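PDB 3DS8: Lin2722 protein from Listeria innocua, which is of unknown function but belongs to the alpha/beta hydrolase clan and carries a putative Ser-His-Asp triad, so it is probably a hydrolase. Local coordinates for residues E218-H222 with Q223-E227; L127-G131 with S132-D136. All blocks are in the same frame, centred on the assembly; numbering follows the deposited sequence.

How the contacts relate
The two contacts follow one another along the chain, neither nested nor crossed. Contact 2 comes first, where the end of strand 123-130, beside strand 95-101 in the central sheet, runs out through Gly131 into the 132-136 loop that leads to helix 139-142. Contact 1 closes much later, in the loop between strand 209-216 and helix 229-240. Their centres lie about 13 Å apart, and they touch directly: Leu225 and His226 of contact 1 pack on Ile130 and Gly131 of contact 2, and the His222 ring reaches Gly131. Both border the presumed active site: contact 1 supplies His222, and Gly131 (weakly) and Ser132 of contact 2 hydrogen-bond to Ser102 at the start of helix 103-114.

Contact 1 (E218-H222 with Q223-E227); sequences EDAVH and QTLHE. With SO4 (sulfate ion), chain B.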
loop_
_atom_site.group_PDB
_atom_site.type_symbol
_atom_site.label_atom_id
_atom_site.label_comp_id
_atom_site.label_asym_id
_atom_site.label_seq_id
_atom_site.Cartn_x
_atom_site.Cartn_y
_atom_site.Cartn_z
ATOM N N GLU A 218 4.969 21.012 -6.232
ATOM C CA GLU A 218 6.226 20.807 -5.571
ATOM C C GLU A 218 6.080 20.080 -4.260
ATOM O O GLU A 218 6.996 19.366 -3.863
ATOM C CB GLU A 218 6.983 22.127 -5.391
ATOM C CG GLU A 218 6.360 23.135 -4.463
ATOM C CD GLU A 218 7.196 24.406 -4.351
ATOM O OE1 GLU A 218 8.281 24.499 -4.981
ATOM O OE2 GLU A 218 6.747 25.327 -3.631
ATOM N N ASP A 219 4.924 20.220 -3.607
ATOM C CA ASP A 219 4.695 19.512 -2.331
ATOM C C ASP A 219 4.441 18.000 -2.442
ATOM O O ASP A 219 4.386 17.311 -1.420
ATOM C CB ASP A 219 3.588 20.168 -1.501
ATOM C CG ASP A 219 2.224 20.238 -2.206
ATOM O OD1 ASP A 219 1.966 19.527 -3.208
ATOM O OD2 ASP A 219 1.392 21.072 -1.734
ATOM N N ALA A 220 4.262 17.501 -3.670
ATOM C CA ALA A 220 3.949 16.104 -3.891
ATOM C C ALA A 220 5.196 15.262 -4.079
ATOM O O ALA A 220 5.151 14.228 -4.749
ATOM C CB ALA A 220 3.022 15.965 -5.108
ATOM N N VAL A 221 6.311 15.705 -3.518
ATOM C CA VAL A 221 7.577 14.997 -3.733
ATOM C C VAL A 221 7.585 13.638 -3.069
ATOM O O VAL A 221 6.982 13.434 -2.028
ATOM C CB VAL A 221 8.779 15.808 -3.268
ATOM C CG1 VAL A 221 8.957 17.012 -4.175
ATOM C CG2 VAL A 221 8.660 16.203 -1.812
ATOM N N HIS A 222 8.289 12.709 -3.699
ATOM C CA HIS A 222 8.295 11.296 -3.339
ATOM C C HIS A 222 8.510 11.050 -1.847
ATOM O O HIS A 222 7.757 10.300 -1.237
ATOM C CB HIS A 222 9.404 10.554 -4.112
ATOM C CG HIS A 222 9.336 9.077 -3.957
ATOM N ND1 HIS A 222 8.280 8.328 -4.450
ATOM C CD2 HIS A 222 10.185 8.202 -3.367
ATOM C CE1 HIS A 222 8.482 7.057 -4.151
ATOM N NE2 HIS A 222 9.623 6.953 -3.487
ATOM N N GLN A 223 9.535 11.685 -1.297
ATOM C CA GLN A 223 10.072 11.372 0.016
ATOM C C GLN A 223 9.036 11.591 1.150
ATOM O O GLN A 223 9.073 10.889 2.177
ATOM C CB GLN A 223 11.325 12.227 0.269
ATOM C CG GLN A 223 12.531 11.806 -0.552
ATOM C CD GLN A 223 12.640 12.357 -2.014
ATOM O OE1 GLN A 223 11.721 12.970 -2.568
ATOM N NE2 GLN A 223 13.835 12.129 -2.623
ATOM N N THR A 224 8.137 12.545 0.939
ATOM C CA THR A 224 7.146 12.925 1.939
ATOM C C THR A 224 5.689 12.761 1.473
ATOM O O THR A 224 4.739 13.313 2.069
ATOM C CB THR A 224 7.441 14.355 2.429
ATOM O OG1 THR A 224 7.542 15.278 1.333
ATOM C CG2 THR A 224 8.771 14.344 3.201
ATOM N N LEU A 225 5.481 12.031 0.385
ATOM C CA LEU A 225 4.147 11.944 -0.204
ATOM C C LEU A 225 3.104 11.294 0.752
ATOM O O LEU A 225 1.924 11.611 0.726
ATOM C CB LEU A 225 4.202 11.187 -1.548
ATOM C CG LEU A 225 2.910 11.164 -2.370
ATOM C CD1 LEU A 225 2.457 12.562 -2.776
ATOM C CD2 LEU A 225 3.116 10.219 -3.616
ATOM N N HIS A 226 3.575 10.372 1.576
ATOM C CA HIS A 226 2.766 9.743 2.657
ATOM C C HIS A 226 2.453 10.683 3.851
ATOM O O HIS A 226 1.719 10.267 4.761
ATOM C CB HIS A 226 3.470 8.513 3.163
ATOM C CG HIS A 226 4.776 8.805 3.823
ATOM N ND1 HIS A 226 5.808 9.450 3.178
ATOM C CD2 HIS A 226 5.222 8.529 5.069
ATOM C CE1 HIS A 226 6.823 9.587 4.012
ATOM N NE2 HIS A 226 6.490 9.052 5.175
ATOM N N GLU A 227 2.947 11.916 3.793
ATOM C CA GLU A 227 2.712 12.926 4.829
ATOM C C GLU A 227 1.891 14.125 4.373
ATOM O O GLU A 227 1.616 15.021 5.165
ATOM C CB GLU A 227 4.019 13.455 5.375
ATOM C CG GLU A 227 4.797 12.338 6.108
ATOM C CD GLU A 227 6.059 12.803 6.796
ATOM O OE1 GLU A 227 6.743 13.677 6.230
ATOM O OE2 GLU A 227 6.382 12.278 7.917
HETATM S S SO4 B . 11.189 3.317 -2.714
HETATM O O1 SO4 B . 10.368 3.006 -3.905
HETATM O O2 SO4 B . 11.275 4.750 -2.501
HETATM O O3 SO4 B . 10.591 2.745 -1.502
HETATM O O4 SO4 B . 12.554 2.761 -2.954
HETATM O O HOH W 1 5.371 15.067 -0.454
#
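The backbone of 218-227 turns sharply at His222, where Leu225 N donates to His222 O at 3.3 Å and Thr224 N makes a weak bond to Val221 O. In this alpha/beta hydrolase fold the loop presents His222, the probable histidine of a Ser-His-Asp triad. A chi1 of -171° swings CG of His222 away from the backbone N, and the ring leads away from the turn. Its ND1 is hydrogen-bonded to Asp188, while NE2 at the other side faces the sulfate and lies close to Ser102. The sulfate, also held by Ser12 and by Asn103 N, probably came from the crystallisation liquor.

Gln223 bends back at chi2 (84°), which brings its OE1 to 3.7 Å from His222 CB, alongside the root of that side chain. The side chains of Val221 and Thr224 run alongside each other, with CG2 of Val221 3.5 Å from OG1 of Thr224. That hydroxyl donates to a water, which in turn donates to Asp219 O and, at 2.8 Å, to Val221 O; one water thus joins Asp219 to two points of the turn. CD1 of Leu225 packs 4.2 Å from Ala220 CB and also covers Ala220 O, a buried atom with no hydrogen-bond partner in the model. At the sulfate, NE2 of His222 donates to O2 over 2.9 Å, with an N-H...O angle of 162° and O2 in the plane of the ring.

Contact 2 (L127-G131 with S132-D136); sequences LVAIG and SPFND
Ala129 CB is the point on which Ser132 and Phe134 converge, one bringing a hydroxyl and the other the rim of a ring. Phe134 brings CZ to 3.7 Å and CE2 to 4.1 Å from Ala129 CB. The methyl sits near the plane of the ring, so the ring meets it edge-on. CG of Phe134 lies anti to the carbonyl carbon (chi1 -62°), an orientation that carries the ring back from the loop toward the strand. Around it, Leu106 and Thr109 of helix 103-114 and Met158 and Phe161 of helix 156-163 complete a buried, largely apolar setting.

Ser132 approaches the same methyl with OG, 3.5 Å from Ala129 CB. The polar end of this side chain is satisfied elsewhere, by a hydrogen bond to Ser102 O, so the hydroxyl links the loop to the backbone of the presumed nucleophile. Between strand and loop, Gly131 adopts a positive phi (62°) as the chain leaves the sheet, and its O makes a weak hydrogen bond with Ser102 OG.

Beyond it the backbone folds tightly on itself. Pro133 is the centre of an inverse gamma turn in which Phe134 N donates to Ser132 O at 2.9 Å, and a type I turn follows from Pro133 to Asp136, closed by Asp136 N to Pro133 O at 3.0 Å. The Pro133 ring packs on Leu106 of helix 103-114 and borders the residues of the probable nucleophile elbow. This is the carboxy-terminal edge of the central parallel strands, where alpha/beta hydrolases place their active-site loops.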
loop_
_atom_site.group_PDB
_atom_site.type_symbol
_atom_site.label_atom_id
_atom_site.label_comp_id
_atom_site.label_asym_id
_atom_site.label_seq_id
_atom_site.Cartn_x
_atom_site.Cartn_y
_atom_site.Cartn_z
ATOM N N LEU A 127 -6.077 -1.792 0.189
ATOM C CA LEU A 127 -4.658 -1.627 -0.107
ATOM C C LEU A 127 -4.467 -0.206 -0.620
ATOM O O LEU A 127 -4.994 0.146 -1.670
ATOM C CB LEU A 127 -4.191 -2.601 -1.187
ATOM C CG LEU A 127 -2.702 -2.794 -1.475
ATOM C CD1 LEU A 127 -2.546 -3.991 -2.477
ATOM C CD2 LEU A 127 -2.029 -1.500 -1.970
ATOM N N VAL A 128 -3.759 0.614 0.145
ATOM C CA VAL A 128 -3.370 1.960 -0.271
ATOM C C VAL A 128 -1.877 2.007 -0.586
ATOM O O VAL A 128 -1.007 1.632 0.237
ATOM C CB VAL A 128 -3.711 3.027 0.811
ATOM C CG1 VAL A 128 -3.314 4.450 0.328
ATOM C CG2 VAL A 128 -5.194 3.000 1.200
ATOM N N ALA A 129 -1.572 2.370 -1.840
ATOM C CA ALA A 129 -0.183 2.457 -2.316
ATOM C C ALA A 129 0.143 3.921 -2.623
ATOM O O ALA A 129 -0.544 4.526 -3.432
ATOM C CB ALA A 129 0.001 1.573 -3.581
ATOM N N ILE A 130 1.152 4.479 -1.947
ATOM C CA ILE A 130 1.441 5.914 -2.026
ATOM C C ILE A 130 2.804 6.061 -2.714
ATOM O O ILE A 130 3.847 5.752 -2.117
ATOM C CB ILE A 130 1.424 6.579 -0.626
ATOM C CG1 ILE A 130 0.090 6.301 0.082
ATOM C CG2 ILE A 130 1.707 8.066 -0.744
ATOM C CD1 ILE A 130 0.028 6.861 1.479
ATOM N N GLY A 131 2.778 6.516 -3.976
ATOM C CA GLY A 131 3.991 6.701 -4.786
ATOM C C GLY A 131 4.765 5.412 -5.049
ATOM O O GLY A 131 5.998 5.406 -5.051
ATOM N N SER A 132 4.054 4.315 -5.300
ATOM C CA SER A 132 4.696 3.011 -5.416
ATOM C C SER A 132 5.103 2.811 -6.867
ATOM O O SER A 132 4.251 2.959 -7.744
ATOM C CB SER A 132 3.773 1.872 -4.974
ATOM O OG SER A 132 3.442 1.957 -3.570
ATOM N N PRO A 133 6.372 2.461 -7.115
ATOM C CA PRO A 133 6.789 2.350 -8.518
ATOM C C PRO A 133 6.462 0.974 -9.118
ATOM O O PRO A 133 7.334 0.104 -9.303
ATOM C CB PRO A 133 8.283 2.635 -8.423
ATOM C CG PRO A 133 8.668 2.112 -7.077
ATOM C CD PRO A 133 7.522 2.318 -6.194
ATOM N N PHE A 134 5.191 0.777 -9.446
ATOM C CA PHE A 134 4.733 -0.464 -10.062
ATOM C C PHE A 134 5.485 -0.870 -11.323
ATOM O O PHE A 134 5.718 -2.044 -11.537
ATOM C CB PHE A 134 3.218 -0.444 -10.309
ATOM C CG PHE A 134 2.419 -0.310 -9.043
ATOM C CD1 PHE A 134 2.184 -1.426 -8.250
ATOM C CD2 PHE A 134 1.856 0.903 -8.697
ATOM C CE1 PHE A 134 1.498 -1.313 -7.079
ATOM C CE2 PHE A 134 1.200 1.035 -7.502
ATOM C CZ PHE A 134 0.968 -0.124 -6.725
ATOM N N ASN A 135 5.899 0.110 -12.124
ATOM C CA ASN A 135 6.743 -0.131 -13.277
ATOM C C ASN A 135 8.126 0.548 -13.137
ATOM O O ASN A 135 8.689 1.041 -14.104
ATOM C CB ASN A 135 6.035 0.372 -14.530
ATOM C CG ASN A 135 6.658 -0.178 -15.812
ATOM O OD1 ASN A 135 7.015 -1.364 -15.873
ATOM N ND2 ASN A 135 6.736 0.657 -16.853
ATOM N N ASP A 136 8.674 0.505 -11.924
ATOM C CA ASP A 136 10.006 0.990 -11.612
ATOM C C ASP A 136 10.206 2.485 -11.965
ATOM O O ASP A 136 9.230 3.271 -11.931
ATOM C CB ASP A 136 11.091 0.037 -12.179
ATOM C CG ASP A 136 10.956 -1.409 -11.644
ATOM O OD1 ASP A 136 10.506 -1.599 -10.510
ATOM O OD2 ASP A 136 11.399 -2.326 -12.340
#